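Metallo-beta-lactamase family protein (Thermus thermophilus, PDB 2ZO4) binds two zinc ions in a metallo-beta-lactamase fold and is probably a hydrolase whose substrate is not assigned. Local coordinates at residues A[3-6]-A[7-10]; A[51-55]-A[56-60]; A[209-212]-A[213-217]. All coordinates share one frame; numbering follows the deposited sequence.

Contact 1 (A[3-6]-A[7-10]); sequences ALLP and GLYL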
loop_
_atom_site.group_PDB
_atom_site.type_symbol
_atom_site.label_atom_id
_atom_site.label_comp_id
_atom_site.label_asym_id
_atom_site.label_seq_id
_atom_site.Cartn_x
_atom_site.Cartn_y
_atom_site.Cartn_z
ATOM N N ALA A 3 17.669 3.334 16.065
ATOM C CA ALA A 3 16.509 3.398 17.002
ATOM C C ALA A 3 15.732 4.710 16.873
ATOM O O ALA A 3 16.222 5.778 17.251
ATOM C CB ALA A 3 16.967 3.179 18.433
ATOM N N LEU A 4 14.518 4.615 16.334
ATOM C CA LEU A 4 13.643 5.770 16.156
ATOM C C LEU A 4 13.031 6.180 17.493
ATOM O O LEU A 4 12.866 7.367 17.780
ATOM C CB LEU A 4 12.547 5.459 15.126
ATOM C CG LEU A 4 12.989 4.962 13.742
ATOM C CD1 LEU A 4 11.778 4.591 12.902
ATOM C CD2 LEU A 4 13.857 5.983 13.011
ATOM N N LEU A 5 12.685 5.172 18.289
ATOM C CA LEU A 5 12.337 5.320 19.696
ATOM C C LEU A 5 12.984 4.112 20.365
ATOM O O LEU A 5 13.336 3.158 19.669
ATOM C CB LEU A 5 10.817 5.263 19.902
ATOM C CG LEU A 5 9.859 6.292 19.292
ATOM C CD1 LEU A 5 8.422 5.876 19.578
ATOM C CD2 LEU A 5 10.117 7.702 19.825
ATOM N N PRO A 6 13.154 4.136 21.704
ATOM C CA PRO A 6 13.650 2.908 22.328
ATOM C C PRO A 6 12.720 1.743 21.996
ATOM O O PRO A 6 11.509 1.839 22.205
ATOM C CB PRO A 6 13.609 3.225 23.829
ATOM C CG PRO A 6 13.684 4.705 23.904
ATOM C CD PRO A 6 12.933 5.206 22.697
ATOM N N GLY A 7 13.282 0.671 21.446
ATOM C CA GLY A 7 12.494 -0.490 21.038
ATOM C C GLY A 7 11.696 -0.316 19.754
ATOM O O GLY A 7 10.754 -1.068 19.511
ATOM N N LEU A 8 12.061 0.677 18.941
ATOM C CA LEU A 8 11.488 0.856 17.602
ATOM C C LEU A 8 12.599 1.146 16.596
ATOM O O LEU A 8 13.290 2.162 16.704
ATOM C CB LEU A 8 10.428 1.971 17.586
ATOM C CG LEU A 8 9.862 2.436 16.230
ATOM C CD1 LEU A 8 8.936 1.397 15.604
ATOM C CD2 LEU A 8 9.132 3.763 16.362
ATOM N N TYR A 9 12.755 0.252 15.619
ATOM C CA TYR A 9 13.870 0.306 14.670
ATOM C C TYR A 9 13.408 0.325 13.216
ATOM O O TYR A 9 12.477 -0.390 12.844
ATOM C CB TYR A 9 14.818 -0.891 14.879
ATOM C CG TYR A 9 15.310 -1.053 16.298
ATOM C CD1 TYR A 9 16.505 -0.465 16.714
ATOM C CD2 TYR A 9 14.577 -1.785 17.229
ATOM C CE1 TYR A 9 16.954 -0.600 18.022
ATOM C CE2 TYR A 9 15.021 -1.929 18.537
ATOM C CZ TYR A 9 16.208 -1.333 18.927
ATOM O OH TYR A 9 16.651 -1.474 20.226
ATOM N N LEU A 10 14.075 1.143 12.404
ATOM C CA LEU A 10 13.873 1.157 10.958
ATOM C C LEU A 10 14.691 0.047 10.294
ATOM O O LEU A 10 15.903 -0.050 10.504
ATOM C CB LEU A 10 14.251 2.525 10.370
ATOM C CG LEU A 10 14.528 2.607 8.863
ATOM C CD1 LEU A 10 13.255 2.451 8.044
ATOM C CD2 LEU A 10 15.231 3.905 8.513
HETATM O O HOH W 1 16.118 2.639 13.618
#

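Contact 2 (A[51-55]-A[56-60]); sequences LHLAE and LGLCF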
loop_
_atom_site.group_PDB
_atom_site.type_symbol
_atom_site.label_atom_id
_atom_site.label_comp_id
_atom_site.label_asym_id
_atom_site.label_seq_id
_atom_site.Cartn_x
_atom_site.Cartn_y
_atom_site.Cartn_z
ATOM N N LEU A 51 19.850 -10.358 8.513
ATOM C CA LEU A 51 20.988 -9.589 9.023
ATOM C C LEU A 51 20.554 -8.486 9.986
ATOM O O LEU A 51 21.188 -8.278 11.025
ATOM C CB LEU A 51 21.824 -9.015 7.874
ATOM C CG LEU A 51 22.810 -9.972 7.201
ATOM C CD1 LEU A 51 23.270 -9.422 5.859
ATOM C CD2 LEU A 51 24.011 -10.260 8.105
ATOM N N HIS A 52 19.471 -7.789 9.640
ATOM C CA HIS A 52 18.878 -6.781 10.525
ATOM C C HIS A 52 18.521 -7.369 11.883
ATOM O O HIS A 52 18.891 -6.821 12.923
ATOM C CB HIS A 52 17.626 -6.166 9.894
ATOM C CG HIS A 52 17.918 -5.056 8.934
ATOM N ND1 HIS A 52 17.419 -5.033 7.650
ATOM C CD2 HIS A 52 18.658 -3.930 9.071
ATOM C CE1 HIS A 52 17.838 -3.941 7.037
ATOM N NE2 HIS A 52 18.589 -3.254 7.878
ATOM N N LEU A 53 17.796 -8.486 11.855
ATOM C CA LEU A 53 17.385 -9.188 13.060
ATOM C C LEU A 53 18.586 -9.659 13.871
ATOM O O LEU A 53 18.590 -9.527 15.098
ATOM C CB LEU A 53 16.469 -10.369 12.713
ATOM C CG LEU A 53 15.048 -10.014 12.250
ATOM C CD1 LEU A 53 14.382 -11.204 11.566
ATOM C CD2 LEU A 53 14.192 -9.507 13.410
ATOM N N ALA A 54 19.596 -10.196 13.182
ATOM C CA ALA A 54 20.848 -10.643 13.809
ATOM C C ALA A 54 21.566 -9.519 14.557
ATOM O O ALA A 54 22.146 -9.752 15.617
ATOM C CB ALA A 54 21.776 -11.253 12.769
ATOM N N GLU A 55 21.521 -8.309 13.999
ATOM C CA GLU A 55 22.154 -7.135 14.604
ATOM C C GLU A 55 21.524 -6.795 15.955
ATOM O O GLU A 55 22.199 -6.285 16.852
ATOM C CB GLU A 55 22.071 -5.926 13.663
ATOM C CG GLU A 55 22.761 -4.675 14.220
ATOM C CD GLU A 55 22.833 -3.527 13.236
ATOM O OE1 GLU A 55 22.974 -2.372 13.700
ATOM O OE2 GLU A 55 22.763 -3.768 12.008
ATOM N N LEU A 56 20.230 -7.086 16.080
ATOM C CA LEU A 56 19.485 -6.883 17.316
ATOM C C LEU A 56 19.535 -8.105 18.232
ATOM O O LEU A 56 19.021 -8.061 19.352
ATOM C CB LEU A 56 18.027 -6.534 17.000
ATOM C CG LEU A 56 17.761 -5.221 16.259
ATOM C CD1 LEU A 56 16.395 -5.255 15.576
ATOM C CD2 LEU A 56 17.881 -4.024 17.201
ATOM N N GLY A 57 20.149 -9.187 17.751
ATOM C CA GLY A 57 20.261 -10.435 18.508
ATOM C C GLY A 57 19.056 -11.344 18.355
ATOM O O GLY A 57 18.720 -12.101 19.268
ATOM N N LEU A 58 18.416 -11.281 17.190
ATOM C CA LEU A 58 17.150 -11.974 16.959
ATOM C C LEU A 58 17.184 -12.891 15.736
ATOM O O LEU A 58 17.981 -12.695 14.807
ATOM C CB LEU A 58 16.002 -10.958 16.818
ATOM C CG LEU A 58 15.722 -10.000 17.985
ATOM C CD1 LEU A 58 14.848 -8.828 17.533
ATOM C CD2 LEU A 58 15.093 -10.727 19.181
ATOM N N CYS A 59 16.317 -13.900 15.764
ATOM C CA CYS A 59 16.106 -14.813 14.646
ATOM C C CYS A 59 14.714 -14.554 14.089
ATOM O O CYS A 59 13.898 -13.911 14.749
ATOM C CB CYS A 59 16.192 -16.268 15.125
ATOM S SG CYS A 59 17.654 -16.656 16.120
ATOM N N PHE A 60 14.441 -15.060 12.887
ATOM C CA PHE A 60 13.093 -15.027 12.309
ATOM C C PHE A 60 12.058 -15.565 13.295
ATOM O O PHE A 60 10.957 -15.027 13.407
ATOM C CB PHE A 60 13.019 -15.867 11.026
ATOM C CG PHE A 60 13.712 -15.255 9.837
ATOM C CD1 PHE A 60 13.429 -13.952 9.435
ATOM C CD2 PHE A 60 14.625 -16.004 9.091
ATOM C CE1 PHE A 60 14.062 -13.389 8.322
ATOM C CE2 PHE A 60 15.261 -15.454 7.974
ATOM C CZ PHE A 60 14.975 -14.138 7.589
#

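Contact 3 (A[209-212]-A[213-217]); sequences NPLK and DFLRS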
loop_
_atom_site.group_PDB
_atom_site.type_symbol
_atom_site.label_atom_id
_atom_site.label_comp_id
_atom_site.label_asym_id
_atom_site.label_seq_id
_atom_site.Cartn_x
_atom_site.Cartn_y
_atom_site.Cartn_z
ATOM N N ASN A 209 -14.325 3.766 -5.842
ATOM C CA ASN A 209 -13.654 5.030 -6.147
ATOM C C ASN A 209 -12.392 5.191 -5.290
ATOM O O ASN A 209 -12.388 5.975 -4.331
ATOM C CB ASN A 209 -14.635 6.199 -5.941
ATOM C CG ASN A 209 -14.222 7.469 -6.675
ATOM O OD1 ASN A 209 -13.095 7.598 -7.153
ATOM N ND2 ASN A 209 -15.139 8.431 -6.745
ATOM N N PRO A 210 -11.315 4.444 -5.629
ATOM C CA PRO A 210 -10.095 4.434 -4.805
ATOM C C PRO A 210 -9.453 5.799 -4.562
ATOM O O PRO A 210 -8.933 6.028 -3.469
ATOM C CB PRO A 210 -9.136 3.522 -5.594
ATOM C CG PRO A 210 -9.695 3.464 -6.969
ATOM C CD PRO A 210 -11.175 3.551 -6.794
ATOM N N LEU A 211 -9.484 6.691 -5.557
ATOM C CA LEU A 211 -8.902 8.036 -5.400
ATOM C C LEU A 211 -9.660 8.875 -4.368
ATOM O O LEU A 211 -9.051 9.623 -3.603
ATOM C CB LEU A 211 -8.817 8.784 -6.739
ATOM C CG LEU A 211 -8.170 10.181 -6.707
ATOM C CD1 LEU A 211 -6.748 10.127 -6.144
ATOM C CD2 LEU A 211 -8.169 10.844 -8.073
ATOM N N LYS A 212 -10.984 8.744 -4.356
ATOM C CA LYS A 212 -11.826 9.424 -3.367
ATOM C C LYS A 212 -11.495 8.958 -1.947
ATOM O O LYS A 212 -11.405 9.773 -1.035
ATOM C CB LYS A 212 -13.314 9.213 -3.675
ATOM C CG LYS A 212 -14.262 10.062 -2.814
ATOM C CD LYS A 212 -15.683 10.055 -3.368
ATOM C CE LYS A 212 -16.620 10.848 -2.461
ATOM N NZ LYS A 212 -18.000 10.929 -3.027
ATOM N N ASP A 213 -11.320 7.648 -1.772
ATOM C CA ASP A 213 -10.829 7.072 -0.514
ATOM C C ASP A 213 -9.467 7.642 -0.125
ATOM O O ASP A 213 -9.240 7.982 1.031
ATOM C CB ASP A 213 -10.676 5.551 -0.633
ATOM C CG ASP A 213 -11.996 4.811 -0.582
ATOM O OD1 ASP A 213 -12.963 5.305 0.042
ATOM O OD2 ASP A 213 -12.051 3.706 -1.160
ATOM N N PHE A 214 -8.565 7.716 -1.104
ATOM C CA PHE A 214 -7.187 8.150 -0.878
ATOM C C PHE A 214 -7.128 9.583 -0.386
ATOM O O PHE A 214 -6.384 9.892 0.540
ATOM C CB PHE A 214 -6.344 7.998 -2.149
ATOM C CG PHE A 214 -4.885 8.313 -1.952
ATOM C CD1 PHE A 214 -4.040 7.400 -1.318
ATOM C CD2 PHE A 214 -4.351 9.517 -2.408
ATOM C CE1 PHE A 214 -2.683 7.691 -1.130
ATOM C CE2 PHE A 214 -2.998 9.817 -2.225
ATOM C CZ PHE A 214 -2.166 8.903 -1.580
ATOM N N LEU A 215 -7.917 10.452 -1.009
ATOM C CA LEU A 215 -7.951 11.863 -0.641
ATOM C C LEU A 215 -8.601 12.085 0.730
ATOM O O LEU A 215 -8.186 12.965 1.484
ATOM C CB LEU A 215 -8.626 12.702 -1.741
ATOM C CG LEU A 215 -7.914 12.711 -3.107
ATOM C CD1 LEU A 215 -8.786 13.329 -4.201
ATOM C CD2 LEU A 215 -6.558 13.411 -3.039
ATOM N N ARG A 216 -9.603 11.276 1.064
ATOM C CA ARG A 216 -10.207 11.342 2.396
ATOM C C ARG A 216 -9.228 10.847 3.467
ATOM O O ARG A 216 -9.220 11.355 4.588
ATOM C CB ARG A 216 -11.522 10.557 2.435
ATOM C CG ARG A 216 -12.260 10.626 3.761
ATOM C CD ARG A 216 -13.721 11.001 3.568
ATOM N NE ARG A 216 -13.932 12.447 3.652
ATOM C CZ ARG A 216 -14.333 13.094 4.749
ATOM N NH1 ARG A 216 -14.574 12.434 5.877
ATOM N NH2 ARG A 216 -14.491 14.412 4.718
ATOM N N SER A 217 -8.406 9.862 3.110
ATOM C CA SER A 217 -7.384 9.330 4.018
ATOM C C SER A 217 -6.304 10.369 4.311
ATOM O O SER A 217 -5.871 10.507 5.450
ATOM C CB SER A 217 -6.767 8.048 3.454
ATOM O OG SER A 217 -7.735 7.016 3.393
HETATM O O HOH W 2 -14.454 3.579 -2.634
#

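Contact 1 (A[3-6]-A[7-10])
Leu8, at the start of strand 8-14, is flanked by Leu4 and Leu5 where residues 3-6 fold back through a tight turn. Leu8 N donates to Leu5 O at 2.9 Å, closing a type II beta turn from Leu5 to Leu8. Gly7 takes the third position of that turn with a positive phi of 76°, a value that suits a glycine. The return bond is unevenly shared: Leu4 N reaches Leu8 O at 2.8 Å, almost in line with the carbonyl (C=O...N 165°), whereas Leu5 N lies 3.5 Å from Leu8 O and makes only a weak bond. Two residues therefore face one, a classic beta bulge, and Leu5 with Leu8 forms its single antiparallel, hydrogen-bonded bridge.

The bulge places Leu4 and Leu5 both opposite Leu8, whose CD2 meets both. With CG anti to the backbone N (chi1 172°), Leu8 brings CD2 to 4.0 Å from Leu4 CB and also to 3.9 Å from Leu5 CD1; the side chains of Leu5 and Leu8 run side by side, pointing the same way. Leu4 CD1 continues to Leu10 CB at 4.1 Å. A water accepts from both Ala3 N and Leu10 N, linking residues 3-6 to strand 8-14 beyond the bulge.

Strand 8-14 is one of the two outermost strands of the six-stranded sheet within the chain. Gly7 and Tyr9 make backbone hydrogen bonds to Gln28 and Leu26 of strand 21-29 along one edge, while residues 3-6 line the other. The side chains of Leu4 and Leu8 also touch Tyr25 and Leu27 of strand 21-29.

Contact 2 (A[51-55]-A[56-60])
Leu53 O accepts from Leu58 N at 2.7 Å, and Ala54 O takes a second bond from Gly57 N at 3.0 Å. Together with the positive phi of Gly57 (86°), these two backward bonds define a Schellman motif that terminates helix 43-55. Neither donor lies in the plane of its acceptor: Leu58 N sits 43° above the carbonyl plane of Leu53, and Gly57 N as much as 74° above that of Ala54. Leu56 N is held less well. It divides itself between a weak bond to His52 O at 3.4 Å and another weak one to Leu53 O.

Beyond the backbone, Leu58 CB lies 3.4 Å from Leu53 O, so the carbonyl that accepts from Leu58 N is also covered by a carbon of its donor residue. Leu53 CG lies beside its backbone N, anti to the carbonyl carbon, and from there its two branches reach Leu58 and Phe60. The isobutyl groups of Leu53 and Leu58 cross at about a right angle, with CD2 of Leu53 approaching CB of Leu58 to 4.1 Å. Leu53 is buried and also meets Leu26 of strand 21-29 and Val63 of the following loop; Leu58 leans on Gln28. The helix end is thus fastened to the sheet as the chain turns toward strand 65-68.

Farther along, Cys59 N is hydrogen-bonded to Asp62 OD2, and the Phe60 ring, edge-to-face with Phe81, is met obliquely by the second branch of Leu53. That branch, CD1, stands 3.6 Å from Phe60 CD1.

Contact 3 (A[209-212]-A[213-217])
Leu211 and Leu215 pack one turn apart at the start of helix 210-222, the helical element of a beta-alpha-beta unit between strands 185-189 and 228-231. Asn209 occupies the N-cap position, and its carbonyl opens the i to i+4 ladder by accepting from Asp213 N at 3.2 Å. Phe214 N to Pro210 O and Leu215 N to Leu211 O, each 2.9 Å, continue it.

The two leucines use different rotamers. Leu211 has CG anti to its own N (chi1 -178°), whereas Leu215 has CG beside the backbone N (chi1 -63°), which sends it back toward the preceding turn. Leu215 CD1 consequently comes to 4.1 Å from Leu211 CG, while Leu215 CG lies 3.3 Å from Leu211 O. Tyr298 of helix 286-301 and His251 of helix 240-261 touch both side chains.

Phe214 carries its ring off the contact to meet His251; its side chain comes within about 4 Å of that of the zinc ligand His171. Asp213 instead folds back toward the helix start. Its OD2 forms a salt bridge with Arg207, and a carboxylate at the N-terminal end of the helix, where the dipole is positive, is probably stabilised. A water joins it to the N-cap residue, donating to Asp213 OD2 at 2.8 Å and accepting from Asn209 N at 3.2 Å.

The contacts follow one another in series along the chain. Contacts 1 and 2 are neighbours, with centres 14 Å apart: both lean on strand 21-29 of the six-stranded sheet, and they touch where Tyr9 CZ packs 3.6 Å from Leu56 CD2. They thereby tie the edge strand to the end of helix 43-55 at the outer part of that sheet. Contact 3 lies about 31 Å from contact 1 and 37 Å from contact 2, centre to centre, on the opposite side of the chain's centre from contact 2. Its helix is associated with the five-stranded sheet and borders the metal site, the side chain of Phe214 lying about 9 Å from a zinc ion.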